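Local coordinates for protein beta-galactosidase (Marinomonas sp. ef1, PDB 6Y2K) that hydrolyses beta-galactosides, releasing terminal galactose, as a cold-active hexameric GH42 enzyme of an Antarctic bacterium, at residues Val200-Pro205 / Asp425-Ser430; Ala333-Thr338 / Ala648-Trp653; Trp354-Phe359 / Leu369-Gln374; Ala543-His548 / Cys582-Leu587. All blocks are in the same frame, centred on the assembly; numbering follows the deposited sequence. Where two conformers were deposited one is given.

Along the chain contact 1 opens first and spans contact 3, while contact 2 opens within that span and closes last, near the C-terminus, so the loops closed by contacts 1 and 2 overlap along the sequence. Contact 3 closes the loop between the last barrel strand, 348-352, and helix 377-395. Contact 2 ties barrel helix 333-343 to the small C-terminal sheet, its centre about 25 Å from that of contact 3. Contact 1 joins the barrel to the trimerisation domain, inside which contact 4 lies; these two touch, centres about 26 Å apart. Contacts 3 and 4 are farthest apart, at 48 Å between centres. Contacts 1 and 2 thus join separate parts, while 3 and 4 brace single domains.

Contact 1. Residues Val200-Pro205 / Asp425-Ser430; sequences VTEANP and DIQPQS
E202 and Q427 reach toward each other with extended side chains that cross at about a right angle. CG of E202 stands anti to its backbone N (chi1 -168°), which sends the carboxylate toward the 425-430 segment, whereas CG of Q427 lies beside its own N. The flat ends are turned 42° against each other, and Q427 NE2 donates to E202 OE2 over 2.8 Å in a nearly straight bond, 169° at the hydrogen. The donor meets OE2 from above the carboxylate plane. A second path runs through a water, which donates to E202 OE2 at 2.7 Å and to I426 O, a carbonyl at the end of helix 418-426, at 2.9 Å. Next to these polar groups P205 CB packs on I426 CG2 at 3.8 Å. Proline suits this place: it opens helix 205-233, where no amide donor is needed, while N204 caps the amide of S206. Glutamine can give two N-H groups, the second to Q361 O of a second subunit, and the glutamate oxygen serves both amide and water. An alanine in place of Q427 would remove both amide bonds and would probably loosen the seam within and between chains. The arrangement is a domain junction at a subunit interface, where a helix start of the barrel portion meets a helix end of the trimerisation domain, consistent with the hexamer.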
loop_
_atom_site.group_PDB
_atom_site.type_symbol
_atom_site.label_atom_id
_atom_site.label_comp_id
_atom_site.label_asym_id
_atom_site.label_seq_id
_atom_site.Cartn_x
_atom_site.Cartn_y
_atom_site.Cartn_z
ATOM N N VAL A 200 10.023 -28.760 32.878
ATOM C CA VAL A 200 10.526 -27.372 32.963
ATOM C C VAL A 200 10.567 -26.739 31.568
ATOM O O VAL A 200 10.081 -25.621 31.357
ATOM C CB VAL A 200 11.949 -27.308 33.597
ATOM C CG1 VAL A 200 12.552 -25.910 33.489
ATOM C CG2 VAL A 200 11.919 -27.743 35.054
ATOM N N THR A 201 11.195 -27.454 30.642
ATOM C CA THR A 201 11.324 -27.020 29.254
ATOM C C THR A 201 11.220 -28.255 28.349
ATOM O O THR A 201 10.697 -29.281 28.783
ATOM C CB THR A 201 12.629 -26.206 29.047
ATOM O OG1 THR A 201 12.658 -25.665 27.723
ATOM C CG2 THR A 201 13.874 -27.050 29.272
ATOM N N GLU A 202 11.698 -28.153 27.113
ATOM C CA GLU A 202 11.559 -29.231 26.107
ATOM C C GLU A 202 11.978 -30.629 26.602
ATOM O O GLU A 202 13.123 -30.825 27.022
ATOM C CB GLU A 202 12.353 -28.895 24.841
ATOM C CG GLU A 202 12.035 -29.814 23.666
ATOM C CD GLU A 202 12.872 -29.554 22.427
ATOM O OE1 GLU A 202 13.885 -28.810 22.501
ATOM O OE2 GLU A 202 12.510 -30.130 21.373
ATOM N N ALA A 203 11.055 -31.590 26.497
ATOM C CA ALA A 203 11.336 -32.997 26.808
ATOM C C ALA A 203 12.140 -33.632 25.670
ATOM O O ALA A 203 12.190 -33.102 24.559
ATOM C CB ALA A 203 10.035 -33.771 27.038
ATOM N N ASN A 204 12.768 -34.767 25.952
ATOM C CA ASN A 204 13.585 -35.466 24.956
ATOM C C ASN A 204 12.679 -35.812 23.771
ATOM O O ASN A 204 11.600 -36.363 23.983
ATOM C CB ASN A 204 14.175 -36.744 25.571
ATOM C CG ASN A 204 15.205 -37.435 24.680
ATOM O OD1 ASN A 204 15.262 -37.213 23.466
ATOM N ND2 ASN A 204 16.013 -38.306 25.288
ATOM N N PRO A 205 13.092 -35.472 22.527
ATOM C CA PRO A 205 12.245 -35.879 21.400
ATOM C C PRO A 205 11.997 -37.397 21.288
ATOM O O PRO A 205 10.947 -37.793 20.771
ATOM C CB PRO A 205 12.997 -35.338 20.171
ATOM C CG PRO A 205 14.393 -35.063 20.647
ATOM C CD PRO A 205 14.222 -34.636 22.073
ATOM N N ASP A 425 6.758 -33.045 13.564
ATOM C CA ASP A 425 5.979 -32.135 14.424
ATOM C C ASP A 425 6.647 -31.916 15.789
ATOM O O ASP A 425 6.474 -30.864 16.405
ATOM C CB ASP A 425 4.561 -32.678 14.668
ATOM C CG ASP A 425 3.634 -32.514 13.471
ATOM O OD1 ASP A 425 3.978 -31.815 12.482
ATOM O OD2 ASP A 425 2.526 -33.092 13.552
ATOM N N ILE A 426 7.371 -32.926 16.269
ATOM C CA ILE A 426 8.031 -32.861 17.582
ATOM C C ILE A 426 9.163 -31.824 17.561
ATOM O O ILE A 426 9.292 -31.032 18.503
ATOM C CB ILE A 426 8.462 -34.279 18.070
ATOM C CG1 ILE A 426 7.242 -35.003 18.666
ATOM C CG2 ILE A 426 9.577 -34.222 19.110
ATOM C CD1 ILE A 426 7.403 -36.511 18.822
ATOM N N GLN A 427 9.967 -31.830 16.495
ATOM C CA GLN A 427 10.977 -30.777 16.262
ATOM C C GLN A 427 10.905 -30.313 14.806
ATOM O O GLN A 427 11.608 -30.850 13.937
ATOM C CB GLN A 427 12.396 -31.255 16.602
ATOM C CG GLN A 427 12.634 -31.480 18.089
ATOM C CD GLN A 427 14.112 -31.556 18.459
ATOM O OE1 GLN A 427 14.961 -31.908 17.625
ATOM N NE2 GLN A 427 14.431 -31.221 19.713
ATOM N N PRO A 428 10.034 -29.326 14.526
ATOM C CA PRO A 428 9.954 -28.802 13.161
ATOM C C PRO A 428 11.208 -28.043 12.752
ATOM O O PRO A 428 11.511 -27.996 11.554
ATOM C CB PRO A 428 8.719 -27.888 13.204
ATOM C CG PRO A 428 8.613 -27.466 14.620
ATOM C CD PRO A 428 9.079 -28.653 15.428
ATOM N N GLN A 429 11.898 -27.443 13.731
ATOM C CA GLN A 429 13.223 -26.823 13.573
ATOM C C GLN A 429 13.187 -25.459 12.848
ATOM O O GLN A 429 13.981 -24.567 13.191
ATOM C CB GLN A 429 14.246 -27.819 12.993
ATOM C CG GLN A 429 15.654 -27.284 12.748
ATOM C CD GLN A 429 16.375 -26.807 13.998
ATOM O OE1 GLN A 429 16.043 -27.191 15.126
ATOM N NE2 GLN A 429 17.408 -25.983 13.798
ATOM N N SER A 430 12.299 -25.302 11.862
ATOM C CA SER A 430 11.726 -23.997 11.528
ATOM C C SER A 430 10.246 -24.055 11.876
ATOM O O SER A 430 9.560 -24.995 11.452
ATOM C CB SER A 430 11.864 -23.671 10.041
ATOM O OG SER A 430 11.089 -22.525 9.722
HETATM O O HOH W 1 10.335 -28.949 20.180
#

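Contact 2. Residues Ala333-Thr338 / Ala648-Trp653; sequences AVRLWT and ADVAIW
Two partners grip R335 NH1: D649 OD1 and a water. The first is a salt bridge, R335 NH1 to D649 OD1 at 3.0 Å with 156° at the hydrogen, in which OD1 lies in the guanidinium plane and is met nearly along its C-O axis. The water accepts from R335 NH1 at 2.8 Å and donates to A648 O, so the arginine holds both the side chain of D649 and the backbone just before it. The two side chains run side by side, pointing the same way. R335 gets there by leaving the helix with CG anti to its backbone N and staying extended to NE; V650 CB sits over one face of the guanidinium. Beside this pair L336 makes the apolar half of the contact: its CD1 lies 3.6 Å from A648 CA, and V650 CG2 packs 3.8 Å from L336 CA. A648 and D649 both face N623 in a G1 beta bulge; A648 takes the left-handed backbone conformation (phi 55°) usual for glycine there, and alanine, with only a methyl group, can still adopt it. Helix 333-343 of the barrel thus lies against the C-terminal sheet; the axes of 333-338 and 649-653 are 41° apart. R335 NE also forms a salt bridge with E388 of helix 377-395, so two carboxylates probably offset the cost of burying its positive charge.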
loop_
_atom_site.group_PDB
_atom_site.type_symbol
_atom_site.label_atom_id
_atom_site.label_comp_id
_atom_site.label_asym_id
_atom_site.label_seq_id
_atom_site.Cartn_x
_atom_site.Cartn_y
_atom_site.Cartn_z
ATOM N N ALA A 333 -22.586 -27.112 -4.568
ATOM C CA ALA A 333 -21.398 -27.604 -3.855
ATOM C C ALA A 333 -21.555 -29.015 -3.277
ATOM O O ALA A 333 -20.596 -29.771 -3.269
ATOM C CB ALA A 333 -20.952 -26.630 -2.769
ATOM N N VAL A 334 -22.752 -29.374 -2.808
ATOM C CA VAL A 334 -22.952 -30.717 -2.245
ATOM C C VAL A 334 -22.828 -31.771 -3.366
ATOM O O VAL A 334 -22.212 -32.821 -3.175
ATOM C CB VAL A 334 -24.291 -30.848 -1.481
ATOM C CG1 VAL A 334 -24.500 -32.286 -1.002
ATOM C CG2 VAL A 334 -24.333 -29.859 -0.305
ATOM N N ARG A 335 -23.416 -31.477 -4.528
ATOM C CA ARG A 335 -23.222 -32.304 -5.730
ATOM C C ARG A 335 -21.741 -32.405 -6.096
ATOM O O ARG A 335 -21.244 -33.494 -6.382
ATOM C CB ARG A 335 -24.023 -31.738 -6.904
ATOM C CG ARG A 335 -23.628 -32.266 -8.276
ATOM C CD ARG A 335 -24.679 -31.889 -9.305
ATOM N NE ARG A 335 -24.311 -32.361 -10.637
ATOM C CZ ARG A 335 -23.570 -31.688 -11.518
ATOM N NH1 ARG A 335 -23.057 -30.491 -11.237
ATOM N NH2 ARG A 335 -23.321 -32.238 -12.701
ATOM N N LEU A 336 -21.059 -31.258 -6.077
ATOM C CA LEU A 336 -19.633 -31.177 -6.390
ATOM C C LEU A 336 -18.833 -32.134 -5.509
ATOM O O LEU A 336 -18.051 -32.935 -6.014
ATOM C CB LEU A 336 -19.125 -29.732 -6.216
ATOM C CG LEU A 336 -17.793 -29.284 -6.826
ATOM C CD1 LEU A 336 -17.554 -27.837 -6.432
ATOM C CD2 LEU A 336 -16.592 -30.115 -6.413
ATOM N N TRP A 337 -19.038 -32.035 -4.194
ATOM C CA TRP A 337 -18.278 -32.843 -3.232
ATOM C C TRP A 337 -18.578 -34.327 -3.363
ATOM O O TRP A 337 -17.694 -35.162 -3.158
ATOM C CB TRP A 337 -18.553 -32.392 -1.783
ATOM C CG TRP A 337 -18.210 -30.958 -1.484
ATOM C CD1 TRP A 337 -17.152 -30.244 -1.975
ATOM C CD2 TRP A 337 -18.908 -30.079 -0.592
ATOM N NE1 TRP A 337 -17.156 -28.968 -1.460
ATOM C CE2 TRP A 337 -18.225 -28.838 -0.610
ATOM C CE3 TRP A 337 -20.058 -30.215 0.212
ATOM C CZ2 TRP A 337 -18.646 -27.736 0.152
ATOM C CZ3 TRP A 337 -20.477 -29.119 0.966
ATOM C CH2 TRP A 337 -19.764 -27.893 0.934
ATOM N N THR A 338 -19.827 -34.650 -3.699
ATOM C CA THR A 338 -20.255 -36.040 -3.866
ATOM C C THR A 338 -19.568 -36.681 -5.070
ATOM O O THR A 338 -18.952 -37.744 -4.930
ATOM C CB THR A 338 -21.792 -36.146 -3.971
ATOM O OG1 THR A 338 -22.398 -35.493 -2.849
ATOM C CG2 THR A 338 -22.260 -37.608 -3.994
ATOM N N ALA A 648 -18.489 -24.109 -9.325
ATOM C CA ALA A 648 -18.915 -25.219 -8.448
ATOM C C ALA A 648 -19.648 -26.345 -9.214
ATOM O O ALA A 648 -20.636 -26.894 -8.733
ATOM C CB ALA A 648 -19.777 -24.688 -7.294
ATOM N N ASP A 649 -19.132 -26.687 -10.392
ATOM C CA ASP A 649 -19.798 -27.586 -11.332
ATOM C C ASP A 649 -18.920 -28.801 -11.615
ATOM O O ASP A 649 -17.715 -28.805 -11.319
ATOM C CB ASP A 649 -20.108 -26.812 -12.627
ATOM C CG ASP A 649 -21.132 -27.495 -13.536
ATOM O OD1 ASP A 649 -21.877 -28.398 -13.074
ATOM O OD2 ASP A 649 -21.166 -27.113 -14.740
ATOM N N VAL A 650 -19.552 -29.828 -12.183
ATOM C CA VAL A 650 -18.944 -31.114 -12.484
ATOM C C VAL A 650 -19.270 -31.469 -13.934
ATOM O O VAL A 650 -20.398 -31.258 -14.381
ATOM C CB VAL A 650 -19.544 -32.231 -11.588
ATOM C CG1 VAL A 650 -18.880 -33.575 -11.861
ATOM C CG2 VAL A 650 -19.438 -31.863 -10.108
ATOM N N ALA A 651 -18.289 -31.999 -14.660
ATOM C CA ALA A 651 -18.548 -32.647 -15.946
ATOM C C ALA A 651 -17.895 -34.023 -15.957
ATOM O O ALA A 651 -16.831 -34.218 -15.359
ATOM C CB ALA A 651 -18.039 -31.798 -17.100
ATOM N N ILE A 652 -18.544 -34.969 -16.636
ATOM C CA ILE A 652 -18.079 -36.353 -16.718
ATOM C C ILE A 652 -18.044 -36.773 -18.192
ATOM O O ILE A 652 -19.039 -36.625 -18.908
ATOM C CB ILE A 652 -18.980 -37.313 -15.906
ATOM C CG1 ILE A 652 -19.111 -36.796 -14.456
ATOM C CG2 ILE A 652 -18.416 -38.734 -15.951
ATOM C CD1 ILE A 652 -19.966 -37.642 -13.551
ATOM N N TRP A 653 -16.889 -37.284 -18.615
ATOM C CA TRP A 653 -16.619 -37.677 -19.993
ATOM C C TRP A 653 -16.218 -39.152 -20.017
ATOM O O TRP A 653 -15.683 -39.664 -19.032
ATOM C CB TRP A 653 -15.449 -36.861 -20.568
ATOM C CG TRP A 653 -15.648 -35.362 -20.643
ATOM C CD1 TRP A 653 -15.712 -34.475 -19.594
ATOM C CD2 TRP A 653 -15.757 -34.578 -21.835
ATOM N NE1 TRP A 653 -15.883 -33.191 -20.068
ATOM C CE2 TRP A 653 -15.917 -33.228 -21.439
ATOM C CE3 TRP A 653 -15.752 -34.887 -23.204
ATOM C CZ2 TRP A 653 -16.061 -32.190 -22.363
ATOM C CZ3 TRP A 653 -15.894 -33.851 -24.130
ATOM C CH2 TRP A 653 -16.048 -32.517 -23.700
HETATM O O HOH W 2 -22.436 -29.083 -8.913
#

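Contact 3. Residues Trp354-Phe359 / Leu369-Gln374; sequences WRQAPF and LRPDAQ
CG of R355 stands anti to its backbone N (chi1 -177°) and the chain stays extended to NE, which carries the guanidinium across to P371 O; CG of L369 lies beside its own N (chi1 -51°), bringing the isobutyl group over the W354 ring. R355 grips one atom with two nitrogens: R355 NH2 donates to P371 O at 2.8 Å and NE to the same oxygen at 3.2 Å, both from above the carbonyl plane. That carbonyl belongs to a type I turn, R370 to A373, and A373 CB covers the centre of one guanidinium face. Proline suits the second position of this turn, where its fixed phi (-58°) fits. The backbones are pinned as well, by L369 N to W354 O at 2.9 Å and Q356 N to L369 O at 3.1 Å. L369 CG makes a CH-pi contact with the six-membered ring of W354. The extended Q356 lies alongside the P371 ring, with its NE2 bound to Q363 O. R355 further makes a cation-pi contact with W12. A leucine in place of R355 would remove both donors to P371 O and the charge facing W12, and would probably leave the turn less firmly held. The whole loop follows strand 348-352 and precedes helix 377-395, while the W354 indole rests on M24 and I27 of helix 17-27, its NE1 bound to D20.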
loop_
_atom_site.group_PDB
_atom_site.type_symbol
_atom_site.label_atom_id
_atom_site.label_comp_id
_atom_site.label_asym_id
_atom_site.label_seq_id
_atom_site.Cartn_x
_atom_site.Cartn_y
_atom_site.Cartn_z
ATOM N N TRP A 354 -29.470 -36.287 8.635
ATOM C CA TRP A 354 -30.706 -36.375 7.868
ATOM C C TRP A 354 -31.606 -35.173 8.134
ATOM O O TRP A 354 -32.157 -34.581 7.206
ATOM C CB TRP A 354 -31.450 -37.672 8.196
ATOM C CG TRP A 354 -32.892 -37.654 7.792
ATOM C CD1 TRP A 354 -33.975 -37.595 8.622
ATOM C CD2 TRP A 354 -33.412 -37.695 6.458
ATOM N NE1 TRP A 354 -35.135 -37.598 7.886
ATOM C CE2 TRP A 354 -34.817 -37.659 6.555
ATOM C CE3 TRP A 354 -32.825 -37.760 5.190
ATOM C CZ2 TRP A 354 -35.644 -37.684 5.434
ATOM C CZ3 TRP A 354 -33.648 -37.785 4.079
ATOM C CH2 TRP A 354 -35.042 -37.747 4.208
ATOM N N ARG A 355 -31.751 -34.818 9.406
ATOM C CA ARG A 355 -32.586 -33.683 9.798
ATOM C C ARG A 355 -31.874 -32.882 10.880
ATOM O O ARG A 355 -31.446 -33.443 11.886
ATOM C CB ARG A 355 -33.925 -34.208 10.311
ATOM C CG ARG A 355 -34.946 -33.151 10.701
ATOM C CD ARG A 355 -36.240 -33.816 11.135
ATOM N NE ARG A 355 -37.160 -32.862 11.738
ATOM C CZ ARG A 355 -38.336 -33.172 12.281
ATOM N NH1 ARG A 355 -38.779 -34.427 12.297
ATOM N NH2 ARG A 355 -39.078 -32.207 12.817
ATOM N N GLN A 356 -31.743 -31.571 10.658
ATOM C CA GLN A 356 -31.078 -30.660 11.598
ATOM C C GLN A 356 -31.773 -30.716 12.959
ATOM O O GLN A 356 -32.991 -30.559 13.030
ATOM C CB GLN A 356 -31.111 -29.235 11.036
ATOM C CG GLN A 356 -30.506 -28.155 11.926
ATOM C CD GLN A 356 -30.561 -26.771 11.300
ATOM O OE1 GLN A 356 -30.770 -26.614 10.085
ATOM N NE2 GLN A 356 -30.361 -25.754 12.130
ATOM N N ALA A 357 -31.011 -30.948 14.028
ATOM C CA ALA A 357 -31.602 -31.094 15.366
ATOM C C ALA A 357 -31.902 -29.719 15.961
ATOM O O ALA A 357 -31.117 -28.800 15.773
ATOM C CB ALA A 357 -30.664 -31.872 16.272
ATOM N N PRO A 358 -33.035 -29.566 16.679
ATOM C CA PRO A 358 -33.345 -28.263 17.276
ATOM C C PRO A 358 -32.714 -28.033 18.662
ATOM O O PRO A 358 -32.881 -26.945 19.228
ATOM C CB PRO A 358 -34.870 -28.299 17.380
ATOM C CG PRO A 358 -35.159 -29.721 17.678
ATOM C CD PRO A 358 -34.141 -30.521 16.887
ATOM N N PHE A 359 -31.994 -29.027 19.187
ATOM C CA PHE A 359 -31.385 -28.970 20.523
ATOM C C PHE A 359 -29.907 -29.365 20.474
ATOM O O PHE A 359 -29.437 -29.941 19.490
ATOM C CB PHE A 359 -32.134 -29.894 21.515
ATOM C CG PHE A 359 -32.372 -31.285 20.989
ATOM C CD1 PHE A 359 -31.354 -32.232 20.982
ATOM C CD2 PHE A 359 -33.612 -31.631 20.454
ATOM C CE1 PHE A 359 -31.565 -33.499 20.473
ATOM C CE2 PHE A 359 -33.832 -32.903 19.953
ATOM C CZ PHE A 359 -32.803 -33.835 19.959
ATOM N N LEU A 369 -32.742 -32.173 5.728
ATOM C CA LEU A 369 -33.953 -31.467 6.137
ATOM C C LEU A 369 -33.647 -30.392 7.175
ATOM O O LEU A 369 -32.687 -30.513 7.934
ATOM C CB LEU A 369 -34.960 -32.443 6.763
ATOM C CG LEU A 369 -35.317 -33.712 5.984
ATOM C CD1 LEU A 369 -36.430 -34.457 6.713
ATOM C CD2 LEU A 369 -35.721 -33.403 4.557
ATOM N N ARG A 370 -34.512 -29.378 7.225
ATOM C CA ARG A 370 -34.496 -28.363 8.280
ATOM C C ARG A 370 -35.102 -28.942 9.566
ATOM O O ARG A 370 -35.710 -30.023 9.531
ATOM C CB ARG A 370 -35.312 -27.144 7.858
ATOM C CG ARG A 370 -34.896 -26.498 6.548
ATOM C CD ARG A 370 -35.542 -25.142 6.387
ATOM N NE ARG A 370 -37.010 -25.148 6.541
ATOM C CZ ARG A 370 -37.906 -24.631 5.689
ATOM N NH1 ARG A 370 -37.548 -24.072 4.533
ATOM N NH2 ARG A 370 -39.198 -24.676 6.008
ATOM N N PRO A 371 -34.967 -28.228 10.705
ATOM C CA PRO A 371 -35.558 -28.761 11.943
ATOM C C PRO A 371 -37.080 -29.025 11.885
ATOM O O PRO A 371 -37.577 -29.870 12.633
ATOM C CB PRO A 371 -35.213 -27.691 12.987
ATOM C CG PRO A 371 -33.988 -27.030 12.453
ATOM C CD PRO A 371 -34.202 -26.994 10.965
ATOM N N ASP A 372 -37.789 -28.334 10.993
ATOM C CA ASP A 372 -39.229 -28.551 10.788
ATOM C C ASP A 372 -39.559 -29.643 9.762
ATOM O O ASP A 372 -40.698 -29.750 9.335
ATOM C CB ASP A 372 -39.918 -27.224 10.412
ATOM C CG ASP A 372 -39.491 -26.677 9.031
ATOM O OD1 ASP A 372 -38.562 -27.219 8.386
ATOM O OD2 ASP A 372 -40.111 -25.689 8.588
ATOM N N ALA A 373 -38.558 -30.429 9.361
ATOM C CA ALA A 373 -38.706 -31.540 8.411
ATOM C C ALA A 373 -38.967 -31.157 6.937
ATOM O O ALA A 373 -39.161 -32.047 6.112
ATOM C CB ALA A 373 -39.735 -32.554 8.905
ATOM N N GLN A 374 -38.955 -29.862 6.596
ATOM C CA GLN A 374 -38.980 -29.446 5.185
ATOM C C GLN A 374 -37.580 -29.640 4.590
ATOM O O GLN A 374 -36.579 -29.558 5.316
ATOM C CB GLN A 374 -39.413 -27.984 5.049
ATOM C CG GLN A 374 -40.848 -27.712 5.479
ATOM C CD GLN A 374 -41.864 -28.464 4.629
ATOM O OE1 GLN A 374 -42.696 -29.198 5.152
ATOM N NE2 GLN A 374 -41.786 -28.299 3.313
HETATM O O HOH W 3 -31.004 -28.145 7.722
#

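Contact 4. Residues Ala543-His548 / Cys582-Leu587; sequences AGKLKH and CIDNTL
Strands 544-547 and 581-583 run antiparallel, with L546 and I583 a non-hydrogen-bonded pair whose CA atoms are 4.1 Å apart, before the 582-587 segment passes through D584 into helix 585-598. They form the edge of a mixed sheet in the trimerisation domain, strand 581-583 being outermost within this chain. K547 N donates to C582 O at 3.0 Å, and D584 N to K545 O at 2.9 Å. Leucine and isoleucine suit the buried face they share, where I583 packs on L588 and S591 of the helix. D584 does double duty as the helix N-cap. Its CG sits between the backbone N and the carbonyl carbon (chi1 69°), a crowded position from which its two oxygens reach two different amides: D584 OD1 accepts from L587 N at 2.9 Å, and D584 OD2 from K545 N at 2.9 Å. The first donor meets OD1 nearly along its C-O axis and the second comes from above the carboxylate plane. Aspartate is apt here, since its short side chain can cap its own helix while replacing a backbone acceptor to the neighbouring strand. L587 packs against the start of the strand, its CD2 lying 3.5 Å from A543 O. Glycine is fitting at 544, because a CB there would collide with D584 OD2 and with L587 CD1, which already lies 3.7 Å from G544 CA.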
loop_
_atom_site.group_PDB
_atom_site.type_symbol
_atom_site.label_atom_id
_atom_site.label_comp_id
_atom_site.label_asym_id
_atom_site.label_seq_id
_atom_site.Cartn_x
_atom_site.Cartn_y
_atom_site.Cartn_z
ATOM N N ALA A 543 13.252 -21.570 -12.461
ATOM C CA ALA A 543 13.615 -20.513 -11.532
ATOM C C ALA A 543 12.432 -20.177 -10.622
ATOM O O ALA A 543 11.272 -20.351 -10.988
ATOM C CB ALA A 543 14.050 -19.270 -12.291
ATOM N N GLY A 544 12.752 -19.685 -9.439
ATOM C CA GLY A 544 11.755 -19.360 -8.437
ATOM C C GLY A 544 12.421 -19.131 -7.100
ATOM O O GLY A 544 13.550 -18.632 -7.046
ATOM N N LYS A 545 11.721 -19.501 -6.031
ATOM C CA LYS A 545 12.230 -19.380 -4.672
ATOM C C LYS A 545 12.074 -20.677 -3.887
ATOM O O LYS A 545 11.299 -21.574 -4.259
ATOM C CB LYS A 545 11.497 -18.259 -3.930
ATOM C CG LYS A 545 11.552 -16.913 -4.628
ATOM C CD LYS A 545 10.778 -15.867 -3.845
ATOM C CE LYS A 545 11.008 -14.474 -4.401
ATOM N NZ LYS A 545 10.039 -13.534 -3.773
ATOM N N LEU A 546 12.837 -20.751 -2.797
ATOM C CA LEU A 546 12.661 -21.751 -1.754
ATOM C C LEU A 546 12.304 -21.041 -0.454
ATOM O O LEU A 546 12.637 -19.872 -0.271
ATOM C CB LEU A 546 13.931 -22.577 -1.586
ATOM C CG LEU A 546 15.170 -21.908 -0.972
ATOM C CD1 LEU A 546 15.205 -22.052 0.549
ATOM C CD2 LEU A 546 16.415 -22.522 -1.584
ATOM N N LYS A 547 11.638 -21.760 0.447
ATOM C CA LYS A 547 11.240 -21.226 1.745
ATOM C C LYS A 547 11.328 -22.284 2.836
ATOM O O LYS A 547 11.306 -23.481 2.548
ATOM C CB LYS A 547 9.819 -20.658 1.685
ATOM C CG LYS A 547 8.761 -21.615 1.165
ATOM C CD LYS A 547 7.460 -20.868 0.869
ATOM C CE LYS A 547 6.372 -21.808 0.351
ATOM N NZ LYS A 547 5.049 -21.110 0.274
ATOM N N HIS A 548 11.479 -21.825 4.076
ATOM C CA HIS A 548 11.329 -22.629 5.309
ATOM C C HIS A 548 12.483 -23.557 5.662
ATOM O O HIS A 548 12.910 -23.598 6.829
ATOM C CB HIS A 548 10.015 -23.442 5.327
ATOM C CG HIS A 548 8.790 -22.628 5.041
ATOM N ND1 HIS A 548 7.656 -23.172 4.476
ATOM C CD2 HIS A 548 8.520 -21.316 5.246
ATOM C CE1 HIS A 548 6.742 -22.227 4.340
ATOM N NE2 HIS A 548 7.240 -21.094 4.801
ATOM N N CYS A 582 12.542 -26.674 0.429
ATOM C CA CYS A 582 11.101 -26.571 0.163
ATOM C C CYS A 582 10.832 -25.504 -0.905
ATOM O O CYS A 582 10.516 -24.341 -0.623
ATOM C CB CYS A 582 10.293 -26.337 1.442
ATOM S SG CYS A 582 10.424 -27.716 2.614
ATOM N N ILE A 583 11.003 -25.938 -2.146
ATOM C CA ILE A 583 10.801 -25.095 -3.321
ATOM C C ILE A 583 9.340 -24.677 -3.453
ATOM O O ILE A 583 8.432 -25.369 -2.965
ATOM C CB ILE A 583 11.311 -25.781 -4.609
ATOM C CG1 ILE A 583 10.642 -27.151 -4.832
ATOM C CG2 ILE A 583 12.830 -25.907 -4.553
ATOM C CD1 ILE A 583 11.020 -27.852 -6.119
ATOM N N ASP A 584 9.122 -23.530 -4.092
ATOM C CA ASP A 584 7.777 -22.955 -4.240
ATOM C C ASP A 584 6.879 -23.738 -5.211
ATOM O O ASP A 584 7.332 -24.675 -5.894
ATOM C CB ASP A 584 7.849 -21.448 -4.595
ATOM C CG ASP A 584 8.397 -21.163 -6.003
ATOM O OD1 ASP A 584 8.341 -22.031 -6.907
ATOM O OD2 ASP A 584 8.882 -20.026 -6.210
ATOM N N ASN A 585 5.606 -23.360 -5.259
ATOM C CA ASN A 585 4.614 -24.046 -6.104
ATOM C C ASN A 585 5.016 -24.125 -7.592
ATOM O O ASN A 585 4.827 -25.164 -8.239
ATOM C CB ASN A 585 3.239 -23.368 -5.942
ATOM C CG ASN A 585 2.198 -23.885 -6.923
ATOM O OD1 ASN A 585 1.956 -23.266 -7.962
ATOM N ND2 ASN A 585 1.586 -25.011 -6.606
ATOM N N THR A 586 5.555 -23.031 -8.120
ATOM C CA THR A 586 6.020 -22.976 -9.504
ATOM C C THR A 586 7.079 -24.037 -9.778
ATOM O O THR A 586 6.968 -24.796 -10.744
ATOM C CB THR A 586 6.552 -21.569 -9.868
ATOM O OG1 THR A 586 5.446 -20.662 -9.903
ATOM C CG2 THR A 586 7.240 -21.552 -11.237
ATOM N N LEU A 587 8.093 -24.083 -8.922
ATOM C CA LEU A 587 9.186 -25.030 -9.072
ATOM C C LEU A 587 8.743 -26.469 -8.796
ATOM O O LEU A 587 9.241 -27.389 -9.431
ATOM C CB LEU A 587 10.351 -24.638 -8.164
ATOM C CG LEU A 587 11.097 -23.366 -8.578
ATOM C CD1 LEU A 587 12.029 -22.915 -7.477
ATOM C CD2 LEU A 587 11.880 -23.591 -9.862
#